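Local structure of 4-hydroxy-tetrahydrodipicolinate synthase (Aquifex aeolicus, 2EHH) at residues 9-12 against 17-20; 25-30 against 68-73; 61-66 against 94-99. The protein probably catalyses the condensation of pyruvate with (S)-aspartate-beta-semialdehyde to 4-hydroxy-tetrahydrodipicolinate, a committed step on the way to diaminopimelate and lysine. All coordinates share one frame; numbering follows the deposited sequence.

Interaction 1: 9-12 against 17-20; sequences LITP and EVDY
Asp19 and Pro12 meet through one polar bond and one apolar touch. The polar bond is made by backbone atoms: Asp19 N donates to Pro12 O at 2.9 Å, and with an N-H...O angle of 174° it is almost straight. Proline has no N-H to offer, but its carbonyl is as good an acceptor as any. The bond lies where the small antiparallel hairpin of strands 13-14 and 17-18 gives way to helix 20-31.

A second polar contact leaves the pair and caps the start of that helix. Asp19 is its N-cap, and OD1 accepts from Ala22 N. A chi1 of -172° turns the Asp19 carboxylate away from its own N, to the side where OD1 meets Ala22 N, a role that suits a short acidic side chain. Thr11 likewise spends its polar end elsewhere, OG1 bonding to Gly45 O.

The apolar contacts are few. Pro12 CB rests on Asp19 CB at 3.8 Å, and the proline ring also packs on Ala22. Thr11 CG2 comes within 4.3 Å of Val18 CG1, a loose touch. That same CG1 stands 3.5 Å above one face of the Tyr20 ring, offset toward its rim, while the valine also touches Glu54 and Val58 of helix 52-66. A compact branched residue suits this place between ring and helix.

Because the linking bond uses only main-chain atoms, the chemistry leaves the Asp19 side chain to cap the helix through OD1, where it would probably interact well with the positive end of the helix dipole.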
ATOM      1  N   LEU A   9     -29.269   2.627   2.643  1.00 16.83           N
ATOM      2  CA  LEU A   9     -30.278   1.687   2.180  1.00 15.60           C
ATOM      3  C   LEU A   9     -29.994   0.987   0.858  1.00 16.09           C
ATOM      4  O   LEU A   9     -29.562   1.609  -0.111  1.00 14.62           O
ATOM      5  CB  LEU A   9     -31.625   2.406   2.087  1.00 17.03           C
ATOM      6  CG  LEU A   9     -32.871   1.539   2.230  1.00 16.25           C
ATOM      7  CD1 LEU A   9     -32.988   1.065   3.667  1.00 16.34           C
ATOM      8  CD2 LEU A   9     -34.107   2.348   1.845  1.00 20.09           C
ATOM      9  N   ILE A  10     -30.237  -0.318   0.832  1.00 15.87           N
ATOM     10  CA  ILE A  10     -30.065  -1.099  -0.385  1.00 17.65           C
ATOM     11  C   ILE A  10     -31.214  -0.693  -1.306  1.00 17.33           C
ATOM     12  O   ILE A  10     -32.196  -0.111  -0.847  1.00 15.73           O
ATOM     13  CB  ILE A  10     -30.221  -2.612  -0.118  1.00 17.56           C
ATOM     14  CG1 ILE A  10     -31.577  -2.876   0.545  1.00 18.60           C
ATOM     15  CG2 ILE A  10     -29.086  -3.109   0.764  1.00 19.09           C
ATOM     16  CD1 ILE A  10     -31.957  -4.343   0.628  1.00 21.74           C
ATOM     17  N   THR A  11     -31.087  -0.988  -2.595  1.00 16.72           N
ATOM     18  CA  THR A  11     -32.151  -0.688  -3.548  1.00 18.35           C
ATOM     19  C   THR A  11     -32.707  -2.024  -4.036  1.00 19.90           C
ATOM     20  O   THR A  11     -32.056  -2.741  -4.799  1.00 21.33           O
ATOM     21  CB  THR A  11     -31.638   0.110  -4.764  1.00 18.61           C
ATOM     22  OG1 THR A  11     -31.085   1.356  -4.325  1.00 16.42           O
ATOM     23  CG2 THR A  11     -32.787   0.390  -5.736  1.00 19.23           C
ATOM     24  N   PRO A  12     -33.913  -2.390  -3.573  1.00 20.81           N
ATOM     25  CA  PRO A  12     -34.564  -3.646  -3.957  1.00 20.13           C
ATOM     26  C   PRO A  12     -34.841  -3.702  -5.457  1.00 19.81           C
ATOM     27  O   PRO A  12     -35.230  -2.702  -6.061  1.00 18.61           O
ATOM     28  CB  PRO A  12     -35.861  -3.627  -3.148  1.00 21.56           C
ATOM     29  CG  PRO A  12     -35.520  -2.793  -1.957  1.00 23.45           C
ATOM     30  CD  PRO A  12     -34.710  -1.676  -2.560  1.00 21.83           C
ATOM     31  N   GLU A  17     -36.380  -4.417 -12.426  1.00 27.04           N
ATOM     32  CA  GLU A  17     -36.822  -3.045 -12.206  1.00 26.68           C
ATOM     33  C   GLU A  17     -36.740  -2.732 -10.714  1.00 24.98           C
ATOM     34  O   GLU A  17     -36.673  -3.643  -9.889  1.00 24.04           O
ATOM     35  CB  GLU A  17     -38.268  -2.888 -12.690  1.00 29.34           C
ATOM     36  CG  GLU A  17     -38.656  -1.471 -13.087  1.00 35.11           C
ATOM     37  CD  GLU A  17     -38.140  -1.078 -14.468  1.00 36.56           C
ATOM     38  OE1 GLU A  17     -38.201   0.123 -14.809  1.00 38.62           O
ATOM     39  OE2 GLU A  17     -37.683  -1.969 -15.215  1.00 37.91           O
ATOM     40  N   VAL A  18     -36.731  -1.450 -10.362  1.00 23.72           N
ATOM     41  CA  VAL A  18     -36.692  -1.078  -8.955  1.00 23.70           C
ATOM     42  C   VAL A  18     -37.984  -1.577  -8.310  1.00 24.21           C
ATOM     43  O   VAL A  18     -39.076  -1.305  -8.813  1.00 23.35           O
ATOM     44  CB  VAL A  18     -36.601   0.452  -8.772  1.00 23.99           C
ATOM     45  CG1 VAL A  18     -36.795   0.812  -7.305  1.00 22.71           C
ATOM     46  CG2 VAL A  18     -35.253   0.955  -9.265  1.00 22.85           C
ATOM     47  N   ASP A  19     -37.848  -2.309  -7.206  1.00 23.70           N
ATOM     48  CA  ASP A  19     -38.986  -2.871  -6.470  1.00 23.15           C
ATOM     49  C   ASP A  19     -39.502  -1.845  -5.455  1.00 24.16           C
ATOM     50  O   ASP A  19     -39.109  -1.859  -4.287  1.00 23.45           O
ATOM     51  CB  ASP A  19     -38.540  -4.145  -5.746  1.00 22.97           C
ATOM     52  CG  ASP A  19     -39.693  -4.902  -5.111  1.00 24.36           C
ATOM     53  OD1 ASP A  19     -40.791  -4.327  -4.962  1.00 23.39           O
ATOM     54  OD2 ASP A  19     -39.488  -6.078  -4.745  1.00 22.76           O
ATOM     55  N   TYR A  20     -40.392  -0.967  -5.904  1.00 23.05           N
ATOM     56  CA  TYR A  20     -40.932   0.078  -5.046  1.00 24.24           C
ATOM     57  C   TYR A  20     -41.734  -0.367  -3.828  1.00 24.49           C
ATOM     58  O   TYR A  20     -41.703   0.301  -2.798  1.00 24.68           O
ATOM     59  CB  TYR A  20     -41.736   1.063  -5.894  1.00 23.53           C
ATOM     60  CG  TYR A  20     -40.833   1.900  -6.763  1.00 25.04           C
ATOM     61  CD1 TYR A  20     -40.078   2.937  -6.216  1.00 24.90           C
ATOM     62  CD2 TYR A  20     -40.661   1.601  -8.114  1.00 24.90           C
ATOM     63  CE1 TYR A  20     -39.170   3.652  -6.990  1.00 25.36           C
ATOM     64  CE2 TYR A  20     -39.754   2.308  -8.896  1.00 24.93           C
ATOM     65  CZ  TYR A  20     -39.010   3.330  -8.327  1.00 25.39           C
ATOM     66  OH  TYR A  20     -38.100   4.020  -9.091  1.00 25.88           O
TER

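Interaction 2: 25-30 against 68-73; sequences NLIEFH and GRIKVI
Arg69 NH2 is shared between two acceptors: Glu28 OE1, across the contact at 2.9 Å, and the backbone oxygen of Arg65. In this TIM barrel, residues 25-30 belong to helix 20-31, which packs outside the sheet, and residues 68-73 lead into barrel strand 71-75.

Glu28 and Arg69 form an end-on, two-nitrogen salt bridge. Arg69 NH1 takes the second carboxylate oxygen, Glu28 OE2, also at 2.9 Å and on its syn side. The NH2 bond is the straighter, at 174°, although NH2 meets OE1 from above the carboxylate plane; the two flat groups are turned 40° against each other. Arg69 NE donates to Ala66 O, which with Arg65 O marks the C-terminal end of helix 52-66. The guanidinium is therefore held against turning by the carboxylate and the two helix carbonyls, a task that calls for the many N-H groups of arginine. The Glu28 CB leaves the helix away from residues 68-73, and the bend at chi2 (-65°) brings the carboxylate back to Arg69.

Deeper in, Ile70 CD1 meets Ile27 CG2 at 4.2 Å, two branched apolar side chains crossing between helix and barrel. Ile27 also rests on Ala62, and Ile70 on Ile38 of strand 37-40, so aliphatic residues suit both places.

Within the helix, Leu26 O accepts from His30 N and, from the opposite face of its carbonyl plane, from His30 ND1 at 3.1 Å.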
ATOM      1  N   ASN A  25     -41.603  -0.668   2.057  1.00 22.00           N
ATOM      2  CA  ASN A  25     -41.613  -1.401   3.318  1.00 22.98           C
ATOM      3  C   ASN A  25     -40.298  -1.229   4.072  1.00 21.92           C
ATOM      4  O   ASN A  25     -40.266  -1.243   5.302  1.00 19.78           O
ATOM      5  CB  ASN A  25     -41.898  -2.878   3.062  1.00 26.16           C
ATOM      6  CG  ASN A  25     -43.344  -3.123   2.663  1.00 30.61           C
ATOM      7  OD1 ASN A  25     -43.806  -2.639   1.633  1.00 34.29           O
ATOM      8  ND2 ASN A  25     -44.066  -3.869   3.487  1.00 34.21           N
ATOM      9  N   LEU A  26     -39.217  -1.062   3.321  1.00 20.03           N
ATOM     10  CA  LEU A  26     -37.895  -0.861   3.903  1.00 20.14           C
ATOM     11  C   LEU A  26     -37.924   0.478   4.647  1.00 20.59           C
ATOM     12  O   LEU A  26     -37.382   0.610   5.746  1.00 19.79           O
ATOM     13  CB  LEU A  26     -36.852  -0.830   2.782  1.00 20.75           C
ATOM     14  CG  LEU A  26     -35.653  -1.781   2.800  1.00 24.01           C
ATOM     15  CD1 LEU A  26     -36.044  -3.157   3.318  1.00 21.61           C
ATOM     16  CD2 LEU A  26     -35.084  -1.863   1.379  1.00 22.66           C
ATOM     17  N   ILE A  27     -38.571   1.472   4.045  1.00 18.39           N
ATOM     18  CA  ILE A  27     -38.667   2.784   4.666  1.00 19.76           C
ATOM     19  C   ILE A  27     -39.458   2.715   5.973  1.00 19.94           C
ATOM     20  O   ILE A  27     -39.046   3.285   6.981  1.00 20.88           O
ATOM     21  CB  ILE A  27     -39.312   3.800   3.701  1.00 19.74           C
ATOM     22  CG1 ILE A  27     -38.364   4.040   2.521  1.00 20.61           C
ATOM     23  CG2 ILE A  27     -39.604   5.109   4.425  1.00 19.51           C
ATOM     24  CD1 ILE A  27     -38.872   5.029   1.489  1.00 20.51           C
ATOM     25  N   GLU A  28     -40.585   2.013   5.956  1.00 20.23           N
ATOM     26  CA  GLU A  28     -41.410   1.870   7.155  1.00 20.56           C
ATOM     27  C   GLU A  28     -40.622   1.110   8.218  1.00 20.12           C
ATOM     28  O   GLU A  28     -40.707   1.408   9.409  1.00 19.70           O
ATOM     29  CB  GLU A  28     -42.695   1.108   6.816  1.00 20.91           C
ATOM     30  CG  GLU A  28     -43.545   1.798   5.762  1.00 22.15           C
ATOM     31  CD  GLU A  28     -44.080   3.140   6.230  1.00 22.33           C
ATOM     32  OE1 GLU A  28     -44.362   3.996   5.367  1.00 24.55           O
ATOM     33  OE2 GLU A  28     -44.227   3.337   7.455  1.00 19.51           O
ATOM     34  N   PHE A  29     -39.855   0.120   7.772  1.00 20.16           N
ATOM     35  CA  PHE A  29     -39.028  -0.685   8.665  1.00 19.28           C
ATOM     36  C   PHE A  29     -38.140   0.233   9.503  1.00 18.96           C
ATOM     37  O   PHE A  29     -38.038   0.079  10.723  1.00 18.98           O
ATOM     38  CB  PHE A  29     -38.167  -1.642   7.831  1.00 20.72           C
ATOM     39  CG  PHE A  29     -37.200  -2.472   8.633  1.00 21.66           C
ATOM     40  CD1 PHE A  29     -37.652  -3.376   9.591  1.00 22.23           C
ATOM     41  CD2 PHE A  29     -35.831  -2.381   8.396  1.00 20.80           C
ATOM     42  CE1 PHE A  29     -36.755  -4.180  10.295  1.00 22.99           C
ATOM     43  CE2 PHE A  29     -34.925  -3.179   9.093  1.00 21.10           C
ATOM     44  CZ  PHE A  29     -35.387  -4.082  10.043  1.00 22.26           C
ATOM     45  N   HIS A  30     -37.503   1.200   8.852  1.00 18.35           N
ATOM     46  CA  HIS A  30     -36.622   2.108   9.574  1.00 18.92           C
ATOM     47  C   HIS A  30     -37.347   3.152  10.401  1.00 20.58           C
ATOM     48  O   HIS A  30     -36.843   3.580  11.437  1.00 19.39           O
ATOM     49  CB  HIS A  30     -35.632   2.762   8.612  1.00 18.51           C
ATOM     50  CG  HIS A  30     -34.544   1.828   8.185  1.00 17.20           C
ATOM     51  ND1 HIS A  30     -34.588   1.127   7.001  1.00 18.00           N
ATOM     52  CD2 HIS A  30     -33.455   1.379   8.850  1.00 15.16           C
ATOM     53  CE1 HIS A  30     -33.574   0.280   6.957  1.00 15.67           C
ATOM     54  NE2 HIS A  30     -32.872   0.412   8.067  1.00 18.08           N
ATOM     55  N   GLY A  68     -41.109  13.278   6.054  1.00 21.94           N
ATOM     56  CA  GLY A  68     -40.678  13.936   7.276  1.00 21.65           C
ATOM     57  C   GLY A  68     -40.579  13.128   8.554  1.00 21.79           C
ATOM     58  O   GLY A  68     -40.098  13.644   9.562  1.00 22.07           O
ATOM     59  N   ARG A  69     -41.028  11.878   8.539  1.00 21.56           N
ATOM     60  CA  ARG A  69     -40.952  11.052   9.741  1.00 22.83           C
ATOM     61  C   ARG A  69     -39.500  10.689  10.057  1.00 25.43           C
ATOM     62  O   ARG A  69     -39.146  10.422  11.207  1.00 26.70           O
ATOM     63  CB  ARG A  69     -41.786   9.789   9.569  1.00 23.72           C
ATOM     64  CG  ARG A  69     -43.289  10.048   9.526  1.00 22.63           C
ATOM     65  CD  ARG A  69     -44.029   8.757   9.247  1.00 22.08           C
ATOM     66  NE  ARG A  69     -43.723   8.260   7.909  1.00 20.90           N
ATOM     67  CZ  ARG A  69     -43.955   7.019   7.498  1.00 20.22           C
ATOM     68  NH1 ARG A  69     -44.493   6.135   8.323  1.00 19.96           N
ATOM     69  NH2 ARG A  69     -43.651   6.664   6.254  1.00 21.35           N
ATOM     70  N   ILE A  70     -38.670  10.678   9.021  1.00 24.74           N
ATOM     71  CA  ILE A  70     -37.246  10.391   9.152  1.00 24.53           C
ATOM     72  C   ILE A  70     -36.563  11.174   8.041  1.00 23.33           C
ATOM     73  O   ILE A  70     -37.161  11.418   6.993  1.00 21.44           O
ATOM     74  CB  ILE A  70     -36.941   8.894   8.971  1.00 26.10           C
ATOM     75  CG1 ILE A  70     -37.520   8.409   7.643  1.00 26.13           C
ATOM     76  CG2 ILE A  70     -37.499   8.101  10.147  1.00 28.37           C
ATOM     77  CD1 ILE A  70     -37.319   6.938   7.396  1.00 30.50           C
ATOM     78  N   LYS A  71     -35.321  11.582   8.267  1.00 21.09           N
ATOM     79  CA  LYS A  71     -34.608  12.341   7.252  1.00 20.48           C
ATOM     80  C   LYS A  71     -34.293  11.475   6.034  1.00 19.20           C
ATOM     81  O   LYS A  71     -34.124  10.257   6.139  1.00 17.60           O
ATOM     82  CB  LYS A  71     -33.308  12.907   7.825  1.00 23.45           C
ATOM     83  CG  LYS A  71     -33.487  13.879   8.983  1.00 27.95           C
ATOM     84  CD  LYS A  71     -34.192  15.149   8.545  1.00 33.41           C
ATOM     85  CE  LYS A  71     -34.111  16.223   9.626  1.00 37.05           C
ATOM     86  NZ  LYS A  71     -32.695  16.606   9.931  1.00 38.23           N
ATOM     87  N   VAL A  72     -34.235  12.117   4.875  1.00 17.45           N
ATOM     88  CA  VAL A  72     -33.923  11.429   3.639  1.00 16.76           C
ATOM     89  C   VAL A  72     -32.740  12.133   3.006  1.00 16.88           C
ATOM     90  O   VAL A  72     -32.803  13.327   2.709  1.00 16.06           O
ATOM     91  CB  VAL A  72     -35.105  11.445   2.641  1.00 18.58           C
ATOM     92  CG1 VAL A  72     -34.683  10.787   1.330  1.00 17.62           C
ATOM     93  CG2 VAL A  72     -36.302  10.710   3.235  1.00 18.15           C
ATOM     94  N   ILE A  73     -31.653  11.387   2.837  1.00 15.83           N
ATOM     95  CA  ILE A  73     -30.437  11.901   2.221  1.00 14.54           C
ATOM     96  C   ILE A  73     -30.311  11.208   0.867  1.00 13.93           C
ATOM     97  O   ILE A  73     -30.454   9.988   0.763  1.00 14.62           O
ATOM     98  CB  ILE A  73     -29.189  11.571   3.075  1.00 14.98           C
ATOM     99  CG1 ILE A  73     -29.360  12.136   4.492  1.00 15.96           C
ATOM    100  CG2 ILE A  73     -27.946  12.168   2.432  1.00 14.25           C
ATOM    101  CD1 ILE A  73     -28.259  11.727   5.467  1.00 16.78           C
TER

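Interaction 3: 61-66 against 94-99; sequences FAVKRA and VGADGA
While Val63 reaches out to Val94, Gly95 and Ala96, the flat groups of the same helix pair with each other. Arg65 CG, one turn on from Phe61, lies 3.3 Å above one face of the Phe61 ring, offset toward the rim. The Arg65 guanidinium in turn has Phe61 CZ at its edge, in its plane. The aliphatic part of an arginine suits a place over an aromatic rim; the Phe61 ring also meets Tyr20 edge-to-face.

Across the contact, Val63 CG1 comes to 3.1 Å from Val94 O, a tight approach, and Val63 CG2 packs on Ala96 CB at 4.3 Å, with Val94 CG2 slightly farther. A beta-branched valine carries two methyls directly on CB, and its first torsion (chi1 171°) sets them astride the turn, CG1 against the carbonyls of Val94 and Gly95 and CG2 against Ala96.

That turn is a Schellman motif closing helix 81-93, with Ala96 N bonded to Ala91 O, and it leads into barrel strand 98-102; Val63 thus packs one outer helix of the TIM barrel against the end of the next. Gly95 is its C-prime residue, with positive phi. At these backbone angles a CB would be jammed against Val94 O, which calls for glycine, and it would also sit tightly against Val63 CG1. An alanine in place of Val63 would lose both methyls and is likely to leave a gap facing Val94 and Ala96.

At the solvent side one water accepts from Lys64 NZ at 3.2 Å and donates to Val94 O at 2.7 Å, giving that carbonyl a polar partner.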
ATOM      1  N   PHE A  61     -39.463   9.203  -4.619  1.00 22.50           N
ATOM      2  CA  PHE A  61     -40.302   8.215  -3.941  1.00 21.72           C
ATOM      3  C   PHE A  61     -40.016   8.143  -2.437  1.00 21.62           C
ATOM      4  O   PHE A  61     -40.936   8.102  -1.618  1.00 20.78           O
ATOM      5  CB  PHE A  61     -40.076   6.830  -4.556  1.00 22.12           C
ATOM      6  CG  PHE A  61     -40.820   5.726  -3.860  1.00 22.84           C
ATOM      7  CD1 PHE A  61     -42.171   5.516  -4.107  1.00 23.66           C
ATOM      8  CD2 PHE A  61     -40.174   4.905  -2.942  1.00 23.69           C
ATOM      9  CE1 PHE A  61     -42.868   4.501  -3.453  1.00 23.52           C
ATOM     10  CE2 PHE A  61     -40.862   3.888  -2.283  1.00 23.13           C
ATOM     11  CZ  PHE A  61     -42.210   3.685  -2.539  1.00 23.80           C
ATOM     12  N   ALA A  62     -38.736   8.109  -2.079  1.00 20.40           N
ATOM     13  CA  ALA A  62     -38.342   8.025  -0.676  1.00 19.44           C
ATOM     14  C   ALA A  62     -38.823   9.238   0.109  1.00 19.63           C
ATOM     15  O   ALA A  62     -39.303   9.104   1.230  1.00 18.75           O
ATOM     16  CB  ALA A  62     -36.823   7.897  -0.561  1.00 17.90           C
ATOM     17  N   VAL A  63     -38.684  10.422  -0.479  1.00 19.73           N
ATOM     18  CA  VAL A  63     -39.114  11.642   0.189  1.00 21.43           C
ATOM     19  C   VAL A  63     -40.615  11.585   0.459  1.00 22.18           C
ATOM     20  O   VAL A  63     -41.066  11.894   1.564  1.00 22.05           O
ATOM     21  CB  VAL A  63     -38.779  12.894  -0.660  1.00 22.04           C
ATOM     22  CG1 VAL A  63     -39.432  14.138  -0.058  1.00 22.64           C
ATOM     23  CG2 VAL A  63     -37.269  13.081  -0.724  1.00 22.77           C
ATOM     24  N   LYS A  64     -41.385  11.172  -0.545  1.00 22.00           N
ATOM     25  CA  LYS A  64     -42.834  11.071  -0.400  1.00 23.33           C
ATOM     26  C   LYS A  64     -43.245  10.045   0.650  1.00 23.12           C
ATOM     27  O   LYS A  64     -44.124  10.306   1.466  1.00 20.20           O
ATOM     28  CB  LYS A  64     -43.487  10.699  -1.737  1.00 26.31           C
ATOM     29  CG  LYS A  64     -43.532  11.819  -2.761  1.00 28.92           C
ATOM     30  CD  LYS A  64     -44.187  11.337  -4.051  1.00 31.85           C
ATOM     31  CE  LYS A  64     -44.445  12.484  -5.022  1.00 34.93           C
ATOM     32  NZ  LYS A  64     -43.203  13.216  -5.390  1.00 38.27           N
ATOM     33  N   ARG A  65     -42.614   8.874   0.634  1.00 22.06           N
ATOM     34  CA  ARG A  65     -42.963   7.840   1.595  1.00 22.83           C
ATOM     35  C   ARG A  65     -42.547   8.194   3.015  1.00 21.85           C
ATOM     36  O   ARG A  65     -43.361   8.118   3.936  1.00 20.66           O
ATOM     37  CB  ARG A  65     -42.350   6.494   1.201  1.00 25.08           C
ATOM     38  CG  ARG A  65     -42.808   5.958  -0.149  1.00 30.27           C
ATOM     39  CD  ARG A  65     -44.305   6.165  -0.391  1.00 35.07           C
ATOM     40  NE  ARG A  65     -45.156   5.609   0.660  1.00 38.92           N
ATOM     41  CZ  ARG A  65     -45.330   4.311   0.889  1.00 41.71           C
ATOM     42  NH1 ARG A  65     -44.708   3.405   0.140  1.00 42.40           N
ATOM     43  NH2 ARG A  65     -46.142   3.918   1.862  1.00 42.61           N
ATOM     44  N   ALA A  66     -41.284   8.575   3.199  1.00 19.16           N
ATOM     45  CA  ALA A  66     -40.808   8.932   4.530  1.00 19.55           C
ATOM     46  C   ALA A  66     -41.670  10.077   5.058  1.00 20.24           C
ATOM     47  O   ALA A  66     -42.113  10.055   6.205  1.00 21.81           O
ATOM     48  CB  ALA A  66     -39.345   9.353   4.475  1.00 17.59           C
ATOM     49  N   VAL A  94     -37.199  17.895  -5.105  1.00 22.43           N
ATOM     50  CA  VAL A  94     -38.195  16.974  -4.574  1.00 22.43           C
ATOM     51  C   VAL A  94     -38.282  16.866  -3.053  1.00 21.53           C
ATOM     52  O   VAL A  94     -38.999  16.011  -2.535  1.00 21.02           O
ATOM     53  CB  VAL A  94     -38.023  15.555  -5.175  1.00 23.74           C
ATOM     54  CG1 VAL A  94     -38.132  15.622  -6.692  1.00 24.45           C
ATOM     55  CG2 VAL A  94     -36.693  14.960  -4.758  1.00 23.66           C
ATOM     56  N   GLY A  95     -37.549  17.716  -2.338  1.00 21.14           N
ATOM     57  CA  GLY A  95     -37.633  17.705  -0.885  1.00 20.15           C
ATOM     58  C   GLY A  95     -36.662  16.888  -0.054  1.00 19.78           C
ATOM     59  O   GLY A  95     -36.915  16.656   1.132  1.00 18.52           O
ATOM     60  N   ALA A  96     -35.555  16.446  -0.640  1.00 19.20           N
ATOM     61  CA  ALA A  96     -34.583  15.675   0.128  1.00 19.64           C
ATOM     62  C   ALA A  96     -33.979  16.579   1.208  1.00 19.20           C
ATOM     63  O   ALA A  96     -33.778  17.771   0.981  1.00 19.85           O
ATOM     64  CB  ALA A  96     -33.483  15.146  -0.797  1.00 19.07           C
ATOM     65  N   ASP A  97     -33.690  16.013   2.378  1.00 19.04           N
ATOM     66  CA  ASP A  97     -33.110  16.784   3.474  1.00 18.29           C
ATOM     67  C   ASP A  97     -31.626  17.070   3.287  1.00 18.77           C
ATOM     68  O   ASP A  97     -31.090  18.026   3.852  1.00 17.79           O
ATOM     69  CB  ASP A  97     -33.323  16.056   4.797  1.00 19.98           C
ATOM     70  CG  ASP A  97     -34.783  15.795   5.081  1.00 22.23           C
ATOM     71  OD1 ASP A  97     -35.232  14.641   4.909  1.00 22.06           O
ATOM     72  OD2 ASP A  97     -35.483  16.754   5.463  1.00 22.77           O
ATOM     73  N   GLY A  98     -30.959  16.241   2.494  1.00 17.96           N
ATOM     74  CA  GLY A  98     -29.544  16.446   2.254  1.00 17.58           C
ATOM     75  C   GLY A  98     -29.077  15.662   1.047  1.00 17.55           C
ATOM     76  O   GLY A  98     -29.791  14.785   0.557  1.00 16.36           O
ATOM     77  N   ALA A  99     -27.884  15.989   0.562  1.00 16.61           N
ATOM     78  CA  ALA A  99     -27.311  15.307  -0.591  1.00 17.57           C
ATOM     79  C   ALA A  99     -25.931  14.758  -0.237  1.00 16.32           C
ATOM     80  O   ALA A  99     -25.088  15.482   0.290  1.00 17.33           O
ATOM     81  CB  ALA A  99     -27.195  16.269  -1.769  1.00 16.19           C
TER
HETATM   82  O   HOH W   1     -41.098  14.386  -3.211  1.00 32.25           O

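In the fold
Helix 20-31 ties interaction 1 to interaction 2, whose centres are about 14 Å apart: Pro12 CG packs on Leu26 CD2 at 3.5 Å, and Leu9 lies on His30. Interactions 2 and 3 are closer, about 9 Å between centres, and join at neighbouring barrel strands 71-75 and 98-102, where Asp97 OD1 probably accepts a hydrogen bond from Val72 N at 2.7 Å. Tyr20 and Phe61, stacked edge-to-face, connect interaction 1 with interaction 3. Only interaction 1 comes near the catalytic region: the Thr11 side chain is about 8 Å from that of Thr44, predicted to bind pyruvate, whereas the other two lie away from the predicted catalytic residues.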